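Local coordinates for protein beta-lactamase II (Erythrobacter litoralis, PDB 6V72) that probably hydrolyses beta-lactams to substituted beta-amino acids, as a zinc-dependent class B metallo-beta-lactamase, at residues A114-P119 against N135-D140. Numbering follows the deposited sequence.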
loop_
_atom_site.group_PDB
_atom_site.type_symbol
_atom_site.label_atom_id
_atom_site.label_comp_id
_atom_site.label_asym_id
_atom_site.label_seq_id
_atom_site.Cartn_x
_atom_site.Cartn_y
_atom_site.Cartn_z
ATOM N N ALA A 114 14.292 2.528 -30.133
ATOM C CA ALA A 114 13.182 3.472 -30.173
ATOM C C ALA A 114 12.213 3.168 -29.038
ATOM O O ALA A 114 11.607 2.096 -29.011
ATOM C CB ALA A 114 12.448 3.371 -31.510
ATOM N N THR A 115 12.021 4.126 -28.152
ATOM C CA THR A 115 11.254 3.939 -26.931
ATOM C C THR A 115 9.944 4.709 -27.013
ATOM O O THR A 115 9.916 5.830 -27.524
ATOM C CB THR A 115 12.068 4.422 -25.743
ATOM O OG1 THR A 115 12.588 5.730 -26.052
ATOM C CG2 THR A 115 13.238 3.471 -25.513
ATOM N N TRP A 116 8.874 4.100 -26.500
ATOM C CA TRP A 116 7.513 4.607 -26.616
ATOM C C TRP A 116 6.864 4.679 -25.246
ATOM O O TRP A 116 7.050 3.779 -24.424
ATOM C CB TRP A 116 6.674 3.671 -27.524
ATOM C CG TRP A 116 7.089 3.753 -28.947
ATOM C CD1 TRP A 116 8.084 3.045 -29.557
ATOM C CD2 TRP A 116 6.556 4.637 -29.931
ATOM N NE1 TRP A 116 8.186 3.423 -30.875
ATOM C CE2 TRP A 116 7.262 4.403 -31.131
ATOM C CE3 TRP A 116 5.545 5.606 -29.916
ATOM C CZ2 TRP A 116 6.987 5.095 -32.304
ATOM C CZ3 TRP A 116 5.277 6.292 -31.080
ATOM C CH2 TRP A 116 5.996 6.035 -32.261
ATOM N N ALA A 117 6.076 5.733 -25.014
ATOM C CA ALA A 117 5.339 5.869 -23.766
ATOM C C ALA A 117 4.082 6.687 -24.005
ATOM O O ALA A 117 3.973 7.409 -25.002
ATOM C CB ALA A 117 6.165 6.539 -22.662
ATOM N N HIS A 118 3.135 6.567 -23.061
ATOM C CA HIS A 118 2.007 7.487 -23.019
ATOM C C HIS A 118 2.524 8.928 -23.054
ATOM O O HIS A 118 3.514 9.241 -22.381
ATOM C CB HIS A 118 1.194 7.235 -21.745
ATOM C CG HIS A 118 -0.111 7.970 -21.715
ATOM N ND1 HIS A 118 -0.195 9.338 -21.548
ATOM C CD2 HIS A 118 -1.386 7.524 -21.852
ATOM C CE1 HIS A 118 -1.466 9.700 -21.590
ATOM N NE2 HIS A 118 -2.208 8.620 -21.765
ATOM N N PRO A 119 1.872 9.841 -23.798
ATOM C CA PRO A 119 2.431 11.201 -23.945
ATOM C C PRO A 119 2.549 11.969 -22.650
ATOM O O PRO A 119 3.372 12.896 -22.571
ATOM C CB PRO A 119 1.447 11.904 -24.897
ATOM C CG PRO A 119 0.273 11.017 -24.996
ATOM C CD PRO A 119 0.713 9.625 -24.673
ATOM N N ASN A 135 9.452 8.664 -27.945
ATOM C CA ASN A 135 8.278 8.731 -28.798
ATOM C C ASN A 135 7.012 8.674 -27.958
ATOM O O ASN A 135 6.880 7.819 -27.081
ATOM C CB ASN A 135 8.296 7.577 -29.788
ATOM C CG ASN A 135 9.526 7.595 -30.652
ATOM O OD1 ASN A 135 9.646 8.434 -31.548
ATOM N ND2 ASN A 135 10.443 6.669 -30.397
ATOM N N ALA A 136 6.075 9.559 -28.255
ATOM C CA ALA A 136 4.791 9.607 -27.572
ATOM C C ALA A 136 3.741 8.841 -28.371
ATOM O O ALA A 136 3.507 9.146 -29.549
ATOM C CB ALA A 136 4.342 11.056 -27.408
ATOM N N ILE A 137 3.079 7.884 -27.711
ATOM C CA ILE A 137 2.023 7.111 -28.365
ATOM C C ILE A 137 0.840 8.013 -28.689
ATOM O O ILE A 137 0.409 8.831 -27.862
ATOM C CB ILE A 137 1.585 5.953 -27.453
ATOM C CG1 ILE A 137 2.749 5.010 -27.148
ATOM C CG2 ILE A 137 0.386 5.195 -28.034
ATOM C CD1 ILE A 137 2.476 4.096 -25.909
ATOM N N THR A 138 0.283 7.842 -29.882
ATOM C CA THR A 138 -1.009 8.441 -30.211
ATOM C C THR A 138 -2.109 7.455 -29.839
ATOM O O THR A 138 -2.192 6.364 -30.422
ATOM C CB THR A 138 -1.098 8.812 -31.692
ATOM O OG1 THR A 138 -0.892 7.638 -32.496
ATOM C CG2 THR A 138 -0.040 9.831 -32.029
ATOM N N PHE A 139 -2.972 7.852 -28.893
ATOM C CA PHE A 139 -4.098 7.032 -28.468
ATOM C C PHE A 139 -5.386 7.634 -29.008
ATOM O O PHE A 139 -5.578 8.854 -28.960
ATOM C CB PHE A 139 -4.197 6.940 -26.943
ATOM C CG PHE A 139 -3.222 5.974 -26.321
ATOM C CD1 PHE A 139 -3.345 4.615 -26.543
ATOM C CD2 PHE A 139 -2.176 6.428 -25.521
ATOM C CE1 PHE A 139 -2.470 3.709 -25.984
ATOM C CE2 PHE A 139 -1.278 5.525 -24.942
ATOM C CZ PHE A 139 -1.426 4.152 -25.170
ATOM N N ASP A 140 -6.261 6.778 -29.529
ATOM C CA ASP A 140 -7.565 7.291 -29.918
ATOM C C ASP A 140 -8.466 7.409 -28.690
ATOM O O ASP A 140 -8.098 7.042 -27.571
ATOM C CB ASP A 140 -8.185 6.460 -31.068
ATOM C CG ASP A 140 -8.742 5.098 -30.657
ATOM O OD1 ASP A 140 -9.047 4.846 -29.479
ATOM O OD2 ASP A 140 -8.913 4.264 -31.592
#
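Strand 114-117 pairs in parallel with the first part, 135-136, of the interrupted strand 135-139 near one border of the larger mixed sheet of the metallo-beta-lactamase fold, as three backbone hydrogen bonds establish: Asn135 N to Thr115 O, Ala117 N to Asn135 O, and Ile137 N to Ala117 O. The last is the straightest, with 173° at the hydrogen. Asn135 shows how a side chain reinforces this pairing. Asn135 CB sits over the face of the six-membered ring of Trp116, 3.3 Å from its centroid, a CH-pi contact. Asn135 CG, anti to the carbonyl carbon and beside the backbone N, extends along the same ring face, 3.9 Å from Trp116 CZ2, and the amide lies 26° from the indole plane. At the tip, Asn135 ND2 donates to Thr115 O. On the sheet face bearing Trp116 and Asn135, helix 147-153 packs against the indole through Glu148, a calcium ligand, Ala149 and Leu153. Beyond the paired residues, Pro119 CD approaches Ile137 O at 3.3 Å, and the His118 and Phe139 rings meet obliquely. Thr115 O accepts twice: Asn135 N arrives nearly along the C=O axis, whereas Asn135 ND2, 3.0 Å from Thr115 O, comes from 44° above the carbonyl plane.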